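Local coordinates for glycosyl hydrolase family 61, 2 protein (Heterobasidion irregulare TC 32-1, PDB 5NNS) that uses a copper centre to cleave the glycosidic bonds of crystalline and amorphous polysaccharides by oxidation at C1, at residues Q26-D34 against N50-K61. Residues are numbered along the deposited sequence; the frame is centred on the assembly and turned at random.
Sequences QSTIQREWD and NINGASLGSAQK
Backbone bonds join E32 and D34 to residues 51-54 and T28 to K61, so 26-34 and 50-61 are tied at both ends of the contact. E32 N meets A54 O at 3.0 Å almost straight (170°), D34 N reaches I51 O, and K61 N bonds to T28 O. Both segments belong to the long AA9 loop between strands 12-15 and 63-66, which also holds substrate-binding Y20.

Side chains add polar grips. A chi1 of -163° swings S27 OG beside its own carbonyl carbon, from where it donates to A59 O (2.6 Å), on a lone pair in the carbonyl plane. The bent chain of K61 passes S27 OG and lets NZ make a weak hydrogen bond to S27 O. R31 NH1 donates to G53 O at 2.8 Å, the oxygen in the guanidinium plane, while S55 CB covers one face 4.1 Å above its centre; NH2 and NE hydrogen-bond C96 O and, on strand 165-176, Q172 OE1. With an alanine in place of R31, all three oxygens would probably lose a donor, and S55 CB its flat partner.

Apolar contact centres on L56, whose CD1 presses on T28 CG2 at 3.4 Å, tighter than usual.

Around N52, which follows a cis peptide bond, OD1 accepts from A54 N in an Asx turn, and D34 OD2 takes a weak bond from N52 N. E32 CD packs 3.1 Å from N52 OD1, carboxylate and amide planes 61° apart. E32 OE2 and D34 OD1 lie 2.7 Å apart, so one acid probably carries a proton, its pKa likely raised.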
loop_
_atom_site.group_PDB
_atom_site.type_symbol
_atom_site.label_atom_id
_atom_site.label_comp_id
_atom_site.label_asym_id
_atom_site.label_seq_id
_atom_site.Cartn_x
_atom_site.Cartn_y
_atom_site.Cartn_z
ATOM N N GLN A 26 -1.170 -11.720 19.069
ATOM C CA GLN A 26 -0.354 -11.418 17.893
ATOM C C GLN A 26 0.521 -10.202 18.177
ATOM O O GLN A 26 0.132 -9.305 18.925
ATOM C CB GLN A 26 -1.234 -11.190 16.657
ATOM C CG GLN A 26 -2.099 -12.392 16.293
ATOM C CD GLN A 26 -2.525 -12.422 14.829
ATOM O OE1 GLN A 26 -1.704 -12.260 13.928
ATOM N NE2 GLN A 26 -3.808 -12.650 14.587
ATOM N N SER A 27 1.716 -10.192 17.596
ATOM C CA SER A 27 2.646 -9.085 17.748
ATOM C C SER A 27 3.378 -8.876 16.427
ATOM O O SER A 27 4.020 -9.795 15.914
ATOM C CB SER A 27 3.637 -9.362 18.879
ATOM O OG SER A 27 4.266 -8.162 19.289
ATOM N N THR A 28 3.263 -7.673 15.878
ATOM C CA THR A 28 3.827 -7.372 14.569
ATOM C C THR A 28 3.993 -5.878 14.354
ATOM O O THR A 28 3.356 -5.065 15.029
ATOM C CB THR A 28 2.960 -7.967 13.428
ATOM O OG1 THR A 28 3.380 -7.437 12.163
ATOM C CG2 THR A 28 1.476 -7.663 13.632
ATOM N N ILE A 29 4.851 -5.526 13.400
ATOM C CA ILE A 29 4.930 -4.146 12.915
ATOM C C ILE A 29 3.683 -3.741 12.117
ATOM O O ILE A 29 3.414 -2.548 11.945
ATOM C CB ILE A 29 6.203 -3.874 12.078
ATOM C CG1 ILE A 29 6.258 -4.734 10.800
ATOM C CG2 ILE A 29 7.445 -4.079 12.933
ATOM C CD1 ILE A 29 7.268 -4.228 9.793
ATOM N N GLN A 30 2.939 -4.736 11.638
ATOM C CA GLN A 30 1.799 -4.524 10.761
ATOM C C GLN A 30 0.515 -4.210 11.532
ATOM O O GLN A 30 0.283 -4.762 12.609
ATOM C CB GLN A 30 1.583 -5.766 9.900
ATOM C CG GLN A 30 0.910 -5.474 8.578
ATOM C CD GLN A 30 0.691 -6.707 7.746
ATOM O OE1 GLN A 30 0.333 -7.766 8.270
ATOM N NE2 GLN A 30 0.882 -6.578 6.436
ATOM N N ARG A 31 -0.312 -3.329 10.964
ATOM C CA ARG A 31 -1.647 -3.054 11.493
ATOM C C ARG A 31 -2.576 -4.229 11.205
ATOM O O ARG A 31 -2.394 -4.953 10.217
ATOM C CB ARG A 31 -2.233 -1.764 10.895
ATOM C CG ARG A 31 -1.558 -0.479 11.356
ATOM C CD ARG A 31 -1.537 -0.363 12.875
ATOM N NE ARG A 31 -1.369 1.016 13.338
ATOM C CZ ARG A 31 -2.350 1.911 13.491
ATOM N NH1 ARG A 31 -3.620 1.614 13.211
ATOM N NH2 ARG A 31 -2.056 3.128 13.927
ATOM N N GLU A 32 -3.560 -4.416 12.085
ATOM C CA GLU A 32 -4.468 -5.556 12.010
ATOM C C GLU A 32 -5.304 -5.495 10.740
ATOM O O GLU A 32 -5.908 -4.472 10.451
ATOM C CB GLU A 32 -5.392 -5.584 13.232
ATOM C CG GLU A 32 -6.559 -6.566 13.160
ATOM C CD GLU A 32 -7.375 -6.614 14.443
ATOM O OE1 GLU A 32 -6.983 -5.967 15.438
ATOM O OE2 GLU A 32 -8.420 -7.294 14.461
ATOM N N TRP A 33 -5.318 -6.591 9.991
ATOM C CA TRP A 33 -6.245 -6.767 8.876
ATOM C C TRP A 33 -6.838 -8.164 8.988
ATOM O O TRP A 33 -6.110 -9.136 9.146
ATOM C CB TRP A 33 -5.543 -6.530 7.528
ATOM C CG TRP A 33 -4.347 -7.412 7.228
ATOM C CD1 TRP A 33 -3.106 -7.341 7.787
ATOM C CD2 TRP A 33 -4.289 -8.466 6.263
ATOM N NE1 TRP A 33 -2.283 -8.294 7.239
ATOM C CE2 TRP A 33 -2.983 -8.995 6.295
ATOM C CE3 TRP A 33 -5.216 -9.012 5.366
ATOM C CZ2 TRP A 33 -2.578 -10.060 5.478
ATOM C CZ3 TRP A 33 -4.817 -10.069 4.539
ATOM C CH2 TRP A 33 -3.505 -10.576 4.603
ATOM N N ASP A 34 -8.163 -8.256 8.907
ATOM C CA ASP A 34 -8.898 -9.438 9.381
ATOM C C ASP A 34 -9.316 -10.490 8.348
ATOM O O ASP A 34 -9.668 -11.607 8.740
ATOM C CB ASP A 34 -10.132 -8.980 10.162
ATOM C CG ASP A 34 -9.771 -8.132 11.379
ATOM O OD1 ASP A 34 -8.811 -8.488 12.084
ATOM O OD2 ASP A 34 -10.444 -7.108 11.626
ATOM N N ASN A 50 -6.918 -1.123 5.956
ATOM C CA ASN A 50 -7.821 -2.277 5.894
ATOM C C ASN A 50 -8.743 -2.356 7.107
ATOM O O ASN A 50 -8.691 -1.501 7.984
ATOM C CB ASN A 50 -7.047 -3.597 5.704
ATOM C CG ASN A 50 -7.719 -4.538 4.714
ATOM O OD1 ASN A 50 -8.955 -4.628 4.656
ATOM N ND2 ASN A 50 -6.911 -5.256 3.940
ATOM N N ILE A 51 -9.604 -3.372 7.118
ATOM C CA ILE A 51 -10.542 -3.624 8.200
ATOM C C ILE A 51 -9.944 -4.674 9.157
ATOM O O ILE A 51 -9.588 -5.762 8.712
ATOM C CB ILE A 51 -11.903 -4.123 7.658
ATOM C CG1 ILE A 51 -12.579 -3.021 6.825
ATOM C CG2 ILE A 51 -12.827 -4.548 8.803
ATOM C CD1 ILE A 51 -13.705 -3.508 5.931
ATOM N N ASN A 52 -9.829 -4.387 10.460
ATOM C CA ASN A 52 -10.227 -3.110 11.081
ATOM C C ASN A 52 -9.110 -2.056 11.076
ATOM O O ASN A 52 -9.349 -0.910 11.445
ATOM C CB ASN A 52 -10.764 -3.330 12.504
ATOM C CG ASN A 52 -9.759 -3.984 13.439
ATOM O OD1 ASN A 52 -8.570 -4.099 13.134
ATOM N ND2 ASN A 52 -10.241 -4.421 14.589
ATOM N N GLY A 53 -7.897 -2.438 10.675
ATOM C CA GLY A 53 -6.760 -1.514 10.639
ATOM C C GLY A 53 -6.234 -1.147 12.017
ATOM O O GLY A 53 -5.446 -0.207 12.154
ATOM N N ALA A 54 -6.635 -1.913 13.032
ATOM C CA ALA A 54 -6.409 -1.532 14.416
ATOM C C ALA A 54 -4.947 -1.683 14.813
ATOM O O ALA A 54 -4.226 -2.553 14.311
ATOM C CB ALA A 54 -7.291 -2.351 15.347
ATOM N N SER A 55 -4.521 -0.794 15.701
ATOM C CA SER A 55 -3.259 -0.922 16.406
ATOM C C SER A 55 -3.335 -2.124 17.350
ATOM O O SER A 55 -4.417 -2.498 17.793
ATOM C CB SER A 55 -3.011 0.353 17.212
ATOM O OG SER A 55 -1.817 0.287 17.954
ATOM N N LEU A 56 -2.183 -2.712 17.656
ATOM C CA LEU A 56 -2.096 -3.826 18.607
ATOM C C LEU A 56 -1.683 -3.398 20.028
ATOM O O LEU A 56 -1.324 -4.248 20.847
ATOM C CB LEU A 56 -1.138 -4.895 18.067
ATOM C CG LEU A 56 -1.516 -5.501 16.710
ATOM C CD1 LEU A 56 -0.404 -6.409 16.223
ATOM C CD2 LEU A 56 -2.828 -6.263 16.800
ATOM N N GLY A 57 -1.737 -2.097 20.320
ATOM C CA GLY A 57 -1.470 -1.589 21.665
ATOM C C GLY A 57 -0.047 -1.858 22.123
ATOM O O GLY A 57 0.912 -1.431 21.469
ATOM N N SER A 58 0.088 -2.572 23.239
ATOM C CA SER A 58 1.403 -2.941 23.778
ATOM C C SER A 58 2.129 -3.991 22.920
ATOM O O SER A 58 3.359 -4.037 22.923
ATOM C CB SER A 58 1.267 -3.445 25.217
ATOM O OG SER A 58 0.275 -4.451 25.298
ATOM N N ALA A 59 1.371 -4.822 22.198
ATOM C CA ALA A 59 1.948 -5.795 21.255
ATOM C C ALA A 59 2.357 -5.191 19.896
ATOM O O ALA A 59 2.981 -5.881 19.082
ATOM C CB ALA A 59 0.986 -6.959 21.041
ATOM N N GLN A 60 2.014 -3.922 19.652
ATOM C CA GLN A 60 2.330 -3.254 18.388
ATOM C C GLN A 60 3.821 -2.955 18.304
ATOM O O GLN A 60 4.369 -2.300 19.190
ATOM C CB GLN A 60 1.539 -1.946 18.265
ATOM C CG GLN A 60 1.651 -1.242 16.913
ATOM C CD GLN A 60 1.066 -2.054 15.771
ATOM O OE1 GLN A 60 -0.071 -2.508 15.845
ATOM N NE2 GLN A 60 1.841 -2.233 14.711
ATOM N N LYS A 61 4.466 -3.434 17.242
ATOM C CA LYS A 61 5.878 -3.150 16.983
ATOM C C LYS A 61 6.021 -2.050 15.926
ATOM O O LYS A 61 5.045 -1.678 15.273
ATOM C CB LYS A 61 6.606 -4.417 16.520
ATOM C CG LYS A 61 6.400 -5.657 17.395
ATOM C CD LYS A 61 7.629 -6.572 17.363
ATOM C CE LYS A 61 7.320 -8.034 17.679
ATOM N NZ LYS A 61 6.968 -8.849 16.475
#